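Long-range contacts in SAM-dependent O-methyltransferase (Leptospira interrogans, PDB 2HNK), which probably transfers a methyl group from S-adenosylmethionine to a hydroxyl oxygen of its substrate, and is captured here with the by-product S-adenosylhomocysteine: residues Ile16-Val21 with Ser45-Gly49; Phe27-Arg31 with Thr71-Cys77; Ala79-Glu84 with Leu110-Ile114. All coordinates share one frame. Residues are numbered along the deposited sequence.

Contact 1 of 3, residues Ile16-Val21 with Ser45-Gly49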
loop_
_atom_site.group_PDB
_atom_site.type_symbol
_atom_site.label_atom_id
_atom_site.label_comp_id
_atom_site.label_asym_id
_atom_site.label_seq_id
_atom_site.Cartn_x
_atom_site.Cartn_y
_atom_site.Cartn_z
ATOM N N ILE C 16 9.582 3.203 14.026
ATOM C CA ILE C 16 8.562 2.648 13.118
ATOM C C ILE C 16 7.875 1.420 13.731
ATOM O O ILE C 16 6.649 1.374 13.836
ATOM C CB ILE C 16 9.141 2.304 11.715
ATOM C CG1 ILE C 16 9.578 3.581 10.985
ATOM C CG2 ILE C 16 8.114 1.566 10.884
ATOM C CD1 ILE C 16 10.472 3.350 9.771
ATOM N N PHE C 17 8.686 0.447 14.146
ATOM C CA PHE C 17 8.220 -0.745 14.847
ATOM C C PHE C 17 7.304 -0.384 16.024
ATOM O O PHE C 17 6.178 -0.860 16.102
ATOM C CB PHE C 17 9.424 -1.571 15.325
ATOM C CG PHE C 17 9.052 -2.867 15.991
ATOM C CD1 PHE C 17 8.680 -3.974 15.236
ATOM C CD2 PHE C 17 9.088 -2.987 17.373
ATOM C CE1 PHE C 17 8.336 -5.180 15.846
ATOM C CE2 PHE C 17 8.745 -4.192 18.001
ATOM C CZ PHE C 17 8.362 -5.287 17.233
ATOM N N ARG C 18 7.787 0.472 16.917
ATOM C CA ARG C 18 7.059 0.824 18.134
ATOM C C ARG C 18 5.773 1.608 17.882
ATOM O O ARG C 18 4.922 1.693 18.756
ATOM C CB ARG C 18 7.964 1.597 19.087
ATOM C CG ARG C 18 8.982 0.735 19.797
ATOM C CD ARG C 18 9.754 1.555 20.820
ATOM N NE ARG C 18 10.954 0.850 21.279
ATOM C CZ ARG C 18 12.112 1.440 21.571
ATOM N NH1 ARG C 18 12.253 2.759 21.443
ATOM N NH2 ARG C 18 13.141 0.702 21.970
ATOM N N ASN C 19 5.639 2.163 16.682
ATOM C CA ASN C 19 4.490 2.978 16.315
ATOM C C ASN C 19 3.605 2.409 15.217
ATOM O O ASN C 19 2.736 3.114 14.710
ATOM C CB ASN C 19 4.955 4.375 15.918
ATOM C CG ASN C 19 5.348 5.201 17.103
ATOM O OD1 ASN C 19 4.513 5.869 17.709
ATOM N ND2 ASN C 19 6.624 5.149 17.459
ATOM N N SER C 20 3.810 1.149 14.843
ATOM C CA SER C 20 2.989 0.547 13.789
ATOM C C SER C 20 2.743 -0.942 13.978
ATOM O O SER C 20 1.750 -1.476 13.487
ATOM C CB SER C 20 3.596 0.801 12.407
ATOM O OG SER C 20 4.843 0.139 12.272
ATOM N N VAL C 21 3.641 -1.601 14.686
ATOM C CA VAL C 21 3.600 -3.040 14.778
ATOM C C VAL C 21 2.951 -3.526 16.067
ATOM O O VAL C 21 3.444 -3.286 17.149
ATOM C CB VAL C 21 4.978 -3.673 14.540
ATOM C CG1 VAL C 21 5.010 -5.077 15.072
ATOM C CG2 VAL C 21 5.313 -3.661 13.072
ATOM N N SER C 45 9.745 -9.062 7.265
ATOM C CA SER C 45 9.677 -8.303 8.511
ATOM C C SER C 45 8.224 -8.245 9.010
ATOM O O SER C 45 7.290 -8.428 8.218
ATOM C CB SER C 45 10.201 -6.885 8.275
ATOM O OG SER C 45 9.627 -6.320 7.105
ATOM N N PRO C 46 8.025 -8.018 10.322
ATOM C CA PRO C 46 6.671 -7.784 10.833
ATOM C C PRO C 46 6.012 -6.507 10.279
ATOM O O PRO C 46 4.795 -6.458 10.149
ATOM C CB PRO C 46 6.869 -7.699 12.352
ATOM C CG PRO C 46 8.303 -7.439 12.549
ATOM C CD PRO C 46 9.030 -8.024 11.399
ATOM N N GLU C 47 6.825 -5.502 9.963
ATOM C CA GLU C 47 6.388 -4.309 9.245
ATOM C C GLU C 47 5.803 -4.676 7.883
ATOM O O GLU C 47 4.716 -4.231 7.529
ATOM C CB GLU C 47 7.552 -3.327 9.054
ATOM C CG GLU C 47 8.073 -2.636 10.323
ATOM C CD GLU C 47 9.067 -3.474 11.120
ATOM O OE1 GLU C 47 9.521 -2.986 12.181
ATOM O OE2 GLU C 47 9.394 -4.611 10.699
ATOM N N GLU C 48 6.533 -5.477 7.111
ATOM C CA GLU C 48 6.006 -5.930 5.833
ATOM C C GLU C 48 4.726 -6.746 6.028
ATOM O O GLU C 48 3.773 -6.583 5.275
ATOM C CB GLU C 48 7.032 -6.718 5.026
ATOM C CG GLU C 48 6.414 -7.301 3.765
ATOM C CD GLU C 48 7.397 -7.942 2.822
ATOM O OE1 GLU C 48 6.967 -8.266 1.709
ATOM O OE2 GLU C 48 8.580 -8.115 3.170
ATOM N N GLY C 49 4.719 -7.600 7.049
ATOM C CA GLY C 49 3.521 -8.328 7.456
ATOM C C GLY C 49 2.299 -7.434 7.603
ATOM O O GLY C 49 1.244 -7.714 7.025
#
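Ser45 occupies the N-cap of helix 46-59, and its OG accepts a hydrogen bond from Glu48 N at 3.2 Å (N-H...O angle 155°), which fixes the first turn that receives the end of helix 10-18. Pro46 opens that turn and supplies an apolar corner: its CG lies 4.0 Å from Phe17 CE1, at the ring edge, while its CB is 4.2 Å from Val21 CG1. Glu47 has the largest covered area, 67 Å². Its CA is 6.3 Å from the CA of Val21, the nearest CA pair. Although its CA-CB bond points sideways, chi1 near -69° and chi2 near 83° fold the side chain back, so that the aliphatic part packs on Ile16 (CG to Ile16 CG2, 4.2 Å) and Val21 (CG to Val21 CG2, 4.0 Å), and OE1 reaches the Phe17 ring edge 3.3 Å from CD1. OE2 makes a long, weak ion pair with Lys4 of the second subunit. The Pro46 contacts are apolar, and the two segments together bury 203 Å².

The chain leaving helix 10-18 is held by its own bonds: Ser20 OG donates to Ile16 O at 2.7 Å, and Val21 N to Phe17 O at 3.0 Å, which brings the Val21 side chain round toward Pro46 and Glu47. The second subunit closes over this region, where its Tyr209 OH is hydrogen-bonded to Val21 O and its Leu183 packs on Ile16. The contact thus joins the N-terminal helix 10-18 to the start of helix 46-59, the helix leading into strand 63-67 of the Rossmann-like sheet, at the dimer interface.

Contact 2 of 3, residues Phe27-Arg31 with Thr71-Cys77. With SAH (S-adenosyl-L-homocysteine), chain O.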
loop_
_atom_site.group_PDB
_atom_site.type_symbol
_atom_site.label_atom_id
_atom_site.label_comp_id
_atom_site.label_asym_id
_atom_site.label_seq_id
_atom_site.Cartn_x
_atom_site.Cartn_y
_atom_site.Cartn_z
ATOM N N PHE C 27 3.125 -14.918 16.495
ATOM C CA PHE C 27 3.841 -14.417 15.309
ATOM C C PHE C 27 5.323 -14.185 15.619
ATOM O O PHE C 27 6.197 -14.568 14.840
ATOM C CB PHE C 27 3.228 -13.102 14.821
ATOM C CG PHE C 27 1.909 -13.242 14.098
ATOM C CD1 PHE C 27 0.899 -14.088 14.571
ATOM C CD2 PHE C 27 1.653 -12.467 12.967
ATOM C CE1 PHE C 27 -0.325 -14.184 13.908
ATOM C CE2 PHE C 27 0.426 -12.551 12.299
ATOM C CZ PHE C 27 -0.562 -13.412 12.770
ATOM N N LEU C 28 5.590 -13.541 16.755
ATOM C CA LEU C 28 6.955 -13.318 17.235
ATOM C C LEU C 28 7.677 -14.644 17.434
ATOM O O LEU C 28 8.832 -14.798 17.031
ATOM C CB LEU C 28 6.936 -12.534 18.554
ATOM C CG LEU C 28 8.248 -12.361 19.326
ATOM C CD1 LEU C 28 9.286 -11.626 18.500
ATOM C CD2 LEU C 28 8.001 -11.642 20.655
ATOM N N LYS C 29 6.970 -15.589 18.053
ATOM C CA LYS C 29 7.438 -16.960 18.261
ATOM C C LYS C 29 7.932 -17.572 16.945
ATOM O O LYS C 29 9.033 -18.126 16.894
ATOM C CB LYS C 29 6.302 -17.788 18.880
ATOM C CG LYS C 29 6.633 -19.188 19.363
ATOM C CD LYS C 29 5.367 -19.809 19.971
ATOM C CE LYS C 29 5.598 -21.194 20.527
ATOM N NZ LYS C 29 5.547 -22.233 19.472
ATOM N N LEU C 30 7.119 -17.451 15.893
ATOM C CA LEU C 30 7.477 -17.947 14.561
ATOM C C LEU C 30 8.764 -17.319 14.008
ATOM O O LEU C 30 9.597 -18.018 13.436
ATOM C CB LEU C 30 6.315 -17.779 13.565
ATOM C CG LEU C 30 6.578 -18.041 12.067
ATOM C CD1 LEU C 30 7.190 -19.434 11.780
ATOM C CD2 LEU C 30 5.330 -17.834 11.236
ATOM N N ARG C 31 8.916 -16.009 14.180
ATOM C CA ARG C 31 10.103 -15.305 13.696
ATOM C C ARG C 31 11.368 -15.816 14.390
ATOM O O ARG C 31 12.385 -16.057 13.737
ATOM C CB ARG C 31 9.955 -13.787 13.859
ATOM C CG ARG C 31 8.820 -13.186 13.039
ATOM C CD ARG C 31 9.016 -11.696 12.763
ATOM N NE ARG C 31 8.723 -10.855 13.921
ATOM C CZ ARG C 31 9.629 -10.154 14.598
ATOM N NH1 ARG C 31 10.901 -10.175 14.228
ATOM N NH2 ARG C 31 9.260 -9.420 15.644
ATOM N N THR C 71 8.099 -20.861 6.169
ATOM C CA THR C 71 7.619 -21.182 7.522
ATOM C C THR C 71 6.311 -20.463 7.901
ATOM O O THR C 71 5.814 -20.610 9.024
ATOM C CB THR C 71 8.699 -20.943 8.596
ATOM O OG1 THR C 71 9.222 -19.614 8.464
ATOM C CG2 THR C 71 9.834 -21.956 8.458
ATOM N N GLY C 72 5.786 -19.669 6.971
ATOM C CA GLY C 72 4.403 -19.218 7.020
ATOM C C GLY C 72 4.031 -17.833 7.523
ATOM O O GLY C 72 2.837 -17.556 7.675
ATOM N N TYR C 73 5.009 -16.953 7.754
ATOM C CA TYR C 73 4.703 -15.651 8.371
ATOM C C TYR C 73 3.699 -14.827 7.573
ATOM O O TYR C 73 2.728 -14.315 8.137
ATOM C CB TYR C 73 5.965 -14.812 8.680
ATOM C CG TYR C 73 5.683 -13.635 9.612
ATOM C CD1 TYR C 73 5.273 -12.397 9.110
ATOM C CD2 TYR C 73 5.803 -13.768 10.997
ATOM C CE1 TYR C 73 5.001 -11.324 9.961
ATOM C CE2 TYR C 73 5.535 -12.697 11.856
ATOM C CZ TYR C 73 5.134 -11.481 11.328
ATOM O OH TYR C 73 4.864 -10.426 12.170
ATOM N N SER C 74 3.930 -14.701 6.272
ATOM C CA SER C 74 3.086 -13.868 5.434
ATOM C C SER C 74 1.680 -14.442 5.314
ATOM O O SER C 74 0.699 -13.694 5.355
ATOM C CB SER C 74 3.717 -13.639 4.049
ATOM O OG SER C 74 3.902 -14.844 3.331
ATOM N N SER C 75 1.582 -15.770 5.199
ATOM C CA SER C 75 0.280 -16.457 5.116
ATOM C C SER C 75 -0.535 -16.219 6.388
ATOM O O SER C 75 -1.748 -16.080 6.333
ATOM C CB SER C 75 0.451 -17.963 4.841
ATOM O OG SER C 75 1.119 -18.613 5.907
ATOM N N LEU C 76 0.161 -16.165 7.521
ATOM C CA LEU C 76 -0.428 -15.828 8.819
ATOM C C LEU C 76 -1.016 -14.416 8.796
ATOM O O LEU C 76 -2.102 -14.187 9.324
ATOM C CB LEU C 76 0.653 -15.928 9.890
ATOM C CG LEU C 76 0.501 -16.643 11.230
ATOM C CD1 LEU C 76 -0.346 -17.918 11.159
ATOM C CD2 LEU C 76 1.904 -16.927 11.793
ATOM N N CYS C 77 -0.309 -13.482 8.155
ATOM C CA CYS C 77 -0.794 -12.108 8.008
ATOM C C CYS C 77 -1.995 -12.011 7.078
ATOM O O CYS C 77 -2.974 -11.354 7.407
ATOM C CB CYS C 77 0.320 -11.176 7.524
ATOM S SG CYS C 77 1.684 -11.108 8.670
HETATM N N SAH O . 6.374 -16.003 2.188
HETATM C CA SAH O . 7.419 -16.592 3.081
HETATM C CB SAH O . 8.786 -16.531 2.398
HETATM C CG SAH O . 8.887 -17.371 1.122
HETATM S SD SAH O . 10.562 -18.020 0.942
HETATM C C SAH O . 7.467 -15.962 4.483
HETATM O O SAH O . 8.196 -16.425 5.365
HETATM O OXT SAH O . 6.781 -14.983 4.773
HETATM C "C5'" SAH O . 10.215 -18.914 -0.596
HETATM C "C4'" SAH O . 9.527 -20.265 -0.428
HETATM O "O4'" SAH O . 9.097 -20.709 -1.699
HETATM C "C3'" SAH O . 10.447 -21.338 0.128
HETATM O "O3'" SAH O . 9.823 -21.927 1.245
HETATM C "C2'" SAH O . 10.595 -22.377 -0.966
HETATM O "O2'" SAH O . 10.511 -23.682 -0.431
HETATM C "C1'" SAH O . 9.410 -22.077 -1.878
HETATM N N9 SAH O . 9.654 -22.396 -3.303
HETATM C C8 SAH O . 10.845 -22.409 -3.994
HETATM N N7 SAH O . 10.600 -22.772 -5.278
HETATM C C5 SAH O . 9.270 -22.988 -5.421
HETATM C C6 SAH O . 8.474 -23.373 -6.500
HETATM N N6 SAH O . 9.008 -23.608 -7.692
HETATM N N1 SAH O . 7.110 -23.521 -6.327
HETATM C C2 SAH O . 6.529 -23.281 -5.095
HETATM N N3 SAH O . 7.320 -22.899 -4.027
HETATM C C4 SAH O . 8.666 -22.758 -4.185
#
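An edge-to-face aromatic pair sets this contact apart: the edge of Phe27 is directed at the face of Tyr73 in an offset T-shaped arrangement, with centroids 5.6 Å apart and planes at 80°. It lies in the Rossmann-like methyltransferase fold, where the loop after strand 63-67 and the start of helix 73-81 hold the cofactor. The segments 27-31 and 73-77 run nearly antiparallel (166°), their axes 10.9 Å apart. Leu76 CG sits over the Phe27 ring face, 4.0 Å from the centroid and 24° off the normal, a CH-pi contact. One turn on, Leu30 fills the gap, its CD2 3.6 Å from Leu76 CD2 and its CD1 3.3 Å from Thr71 O. Arg31 CG packs 3.5 Å from Tyr73 CE2, while Glu23 takes both the Arg31 guanidinium, in a salt bridge, and the Tyr73 hydroxyl. Next to this packing, Ser74 binds S-adenosylhomocysteine: its N donates to SAH OXT at 3.2 Å, and SAH N donates to Ser74 OG at 3.0 Å.

Contact 3 of 3, residues Ala79-Glu84 with Leu110-Ile114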
loop_
_atom_site.group_PDB
_atom_site.type_symbol
_atom_site.label_atom_id
_atom_site.label_comp_id
_atom_site.label_asym_id
_atom_site.label_seq_id
_atom_site.Cartn_x
_atom_site.Cartn_y
_atom_site.Cartn_z
ATOM N N ALA C 79 -4.039 -14.526 6.296
ATOM C CA ALA C 79 -5.133 -15.316 6.866
ATOM C C ALA C 79 -5.891 -14.571 7.954
ATOM O O ALA C 79 -7.121 -14.628 7.987
ATOM C CB ALA C 79 -4.644 -16.687 7.373
ATOM N N SER C 80 -5.169 -13.864 8.827
ATOM C CA SER C 80 -5.823 -13.055 9.856
ATOM C C SER C 80 -6.446 -11.759 9.337
ATOM O O SER C 80 -7.363 -11.235 9.961
ATOM C CB SER C 80 -4.907 -12.774 11.051
ATOM O OG SER C 80 -3.567 -12.625 10.659
ATOM N N ALA C 81 -5.956 -11.250 8.205
ATOM C CA ALA C 81 -6.519 -10.033 7.602
ATOM C C ALA C 81 -7.808 -10.301 6.835
ATOM O O ALA C 81 -8.675 -9.433 6.783
ATOM C CB ALA C 81 -5.509 -9.352 6.695
ATOM N N LEU C 82 -7.912 -11.484 6.221
ATOM C CA LEU C 82 -9.109 -11.886 5.478
ATOM C C LEU C 82 -10.371 -11.810 6.332
ATOM O O LEU C 82 -10.305 -11.989 7.549
ATOM C CB LEU C 82 -8.954 -13.306 4.914
ATOM C CG LEU C 82 -8.063 -13.493 3.676
ATOM C CD1 LEU C 82 -7.640 -14.944 3.547
ATOM C CD2 LEU C 82 -8.738 -13.016 2.403
ATOM N N PRO C 83 -11.532 -11.540 5.699
ATOM C CA PRO C 83 -12.791 -11.587 6.463
ATOM C C PRO C 83 -13.108 -13.042 6.812
ATOM O O PRO C 83 -12.461 -13.943 6.277
ATOM C CB PRO C 83 -13.818 -11.017 5.476
ATOM C CG PRO C 83 -13.245 -11.296 4.130
ATOM C CD PRO C 83 -11.758 -11.196 4.281
ATOM N N GLU C 84 -14.086 -13.287 7.683
ATOM C CA GLU C 84 -14.324 -14.662 8.142
ATOM C C GLU C 84 -14.711 -15.623 7.013
ATOM O O GLU C 84 -14.559 -16.839 7.149
ATOM C CB GLU C 84 -15.307 -14.724 9.326
ATOM C CG GLU C 84 -16.756 -14.336 9.035
ATOM C CD GLU C 84 -17.692 -14.643 10.215
ATOM O OE1 GLU C 84 -17.224 -15.230 11.229
ATOM O OE2 GLU C 84 -18.900 -14.302 10.125
ATOM N N LEU C 110 -6.417 -20.555 12.462
ATOM C CA LEU C 110 -6.673 -20.004 11.127
ATOM C C LEU C 110 -6.752 -21.045 10.006
ATOM O O LEU C 110 -6.985 -20.690 8.846
ATOM C CB LEU C 110 -5.596 -18.961 10.771
ATOM C CG LEU C 110 -5.547 -17.686 11.626
ATOM C CD1 LEU C 110 -4.189 -17.002 11.499
ATOM C CD2 LEU C 110 -6.684 -16.735 11.264
ATOM N N GLU C 111 -6.557 -22.319 10.346
ATOM C CA GLU C 111 -6.525 -23.398 9.350
ATOM C C GLU C 111 -7.745 -23.476 8.446
ATOM O O GLU C 111 -7.622 -23.789 7.255
ATOM C CB GLU C 111 -6.315 -24.742 10.020
ATOM C CG GLU C 111 -4.886 -24.983 10.459
ATOM C CD GLU C 111 -4.743 -26.293 11.184
ATOM O OE1 GLU C 111 -4.102 -27.210 10.628
ATOM O OE2 GLU C 111 -5.294 -26.408 12.297
ATOM N N ASN C 112 -8.916 -23.192 9.012
ATOM C CA ASN C 112 -10.162 -23.218 8.254
ATOM C C ASN C 112 -10.103 -22.316 7.015
ATOM O O ASN C 112 -10.671 -22.640 5.969
ATOM C CB ASN C 112 -11.362 -22.890 9.156
ATOM C CG ASN C 112 -11.433 -21.417 9.554
ATOM O OD1 ASN C 112 -12.261 -20.674 9.027
ATOM N ND2 ASN C 112 -10.578 -20.992 10.482
ATOM N N LYS C 113 -9.358 -21.219 7.132
ATOM C CA LYS C 113 -9.211 -20.222 6.058
ATOM C C LYS C 113 -8.130 -20.579 5.046
ATOM O O LYS C 113 -8.038 -19.942 4.004
ATOM C CB LYS C 113 -8.881 -18.854 6.666
ATOM C CG LYS C 113 -10.070 -18.129 7.285
ATOM C CD LYS C 113 -9.607 -17.027 8.238
ATOM C CE LYS C 113 -10.389 -15.752 8.020
ATOM N NZ LYS C 113 -9.968 -14.681 8.971
ATOM N N ILE C 114 -7.314 -21.588 5.353
ATOM C CA ILE C 114 -6.082 -21.844 4.602
ATOM C C ILE C 114 -6.096 -23.166 3.840
ATOM O O ILE C 114 -6.477 -24.203 4.393
ATOM C CB ILE C 114 -4.840 -21.794 5.529
ATOM C CG1 ILE C 114 -4.772 -20.451 6.262
ATOM C CG2 ILE C 114 -3.563 -22.037 4.746
ATOM C CD1 ILE C 114 -3.771 -20.417 7.381
#
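Two hydrogen bonds from one ammonium group dominate the contact: Lys113 NZ donates to Ala79 O at 3.0 Å and to Leu82 O at 3.1 Å. Ala79 O belongs to the last turn of helix 73-81 and Leu82 O to the residue just after it, the first to leave helical phi/psi, so the ammonium group bridges the helix end and the chain beyond it within the Rossmann-like fold. A positive charge placed there also suits the helix dipole. Chi2 and chi4 are near trans, but chi3, at 135°, lies between wells, so the side chain is bent on its way to the two carbonyls, and Lys113 has 98 Å² covered by segment 79-84, the largest share of any residue here.

Its CE methylene continues the contact outward: Lys113 CE lies 3.3 Å from Pro83 O, 4.1 Å from Glu84 CA and 4.2 Å from Leu82 CB. Lys113 N donates to Leu110 O at 3.0 Å, and Ile114 N likewise to Glu111 O at 2.9 Å, bonds that stabilise the tight 3-10 turn 111-113; the Lys113 backbone is also hydrogen-bonded to Ile88 of strand 87-92.

Beyond the polar centre lies a small apolar layer. The Ala79 CA-CB bond points toward segment 110-114, and this residue's CA is 6.4 Å from the Lys113 CA, the nearest CA pair. Ile88 also touches Leu82 and Ile114, setting the layer against the sheet. Leu110 CD2 packs 4.0 Å from Ser80 CA, and Ala79 CB meets Leu110 CD1 at 4.2 Å and Ile114 CD1 at 3.8 Å.

From the N terminus, helix 10-18 opens contact 1 and helix 25-35 opens contact 2 before contact 1 closes at 45-49; contact 2 closes later at 71-77, so the two cross. They also touch: Pro46 CB is 3.4 Å from Tyr73 OH, and Gly49 CA is 3.5 Å from Cys77 SG. Contact 3 follows in series, opening at 79-84 further along helix 73-81 and closing at 110-114 after strand 87-92 and helix 95-107. Phe27 CZ, 3.8 Å from Ser80 OG, joins it to contact 2, whereas contacts 1 and 3 remain about 7 Å apart at their nearest atoms. Helix 73-81 thus links the N-terminal helices to the approach to strand 114-118, outermost in this chain's sheet.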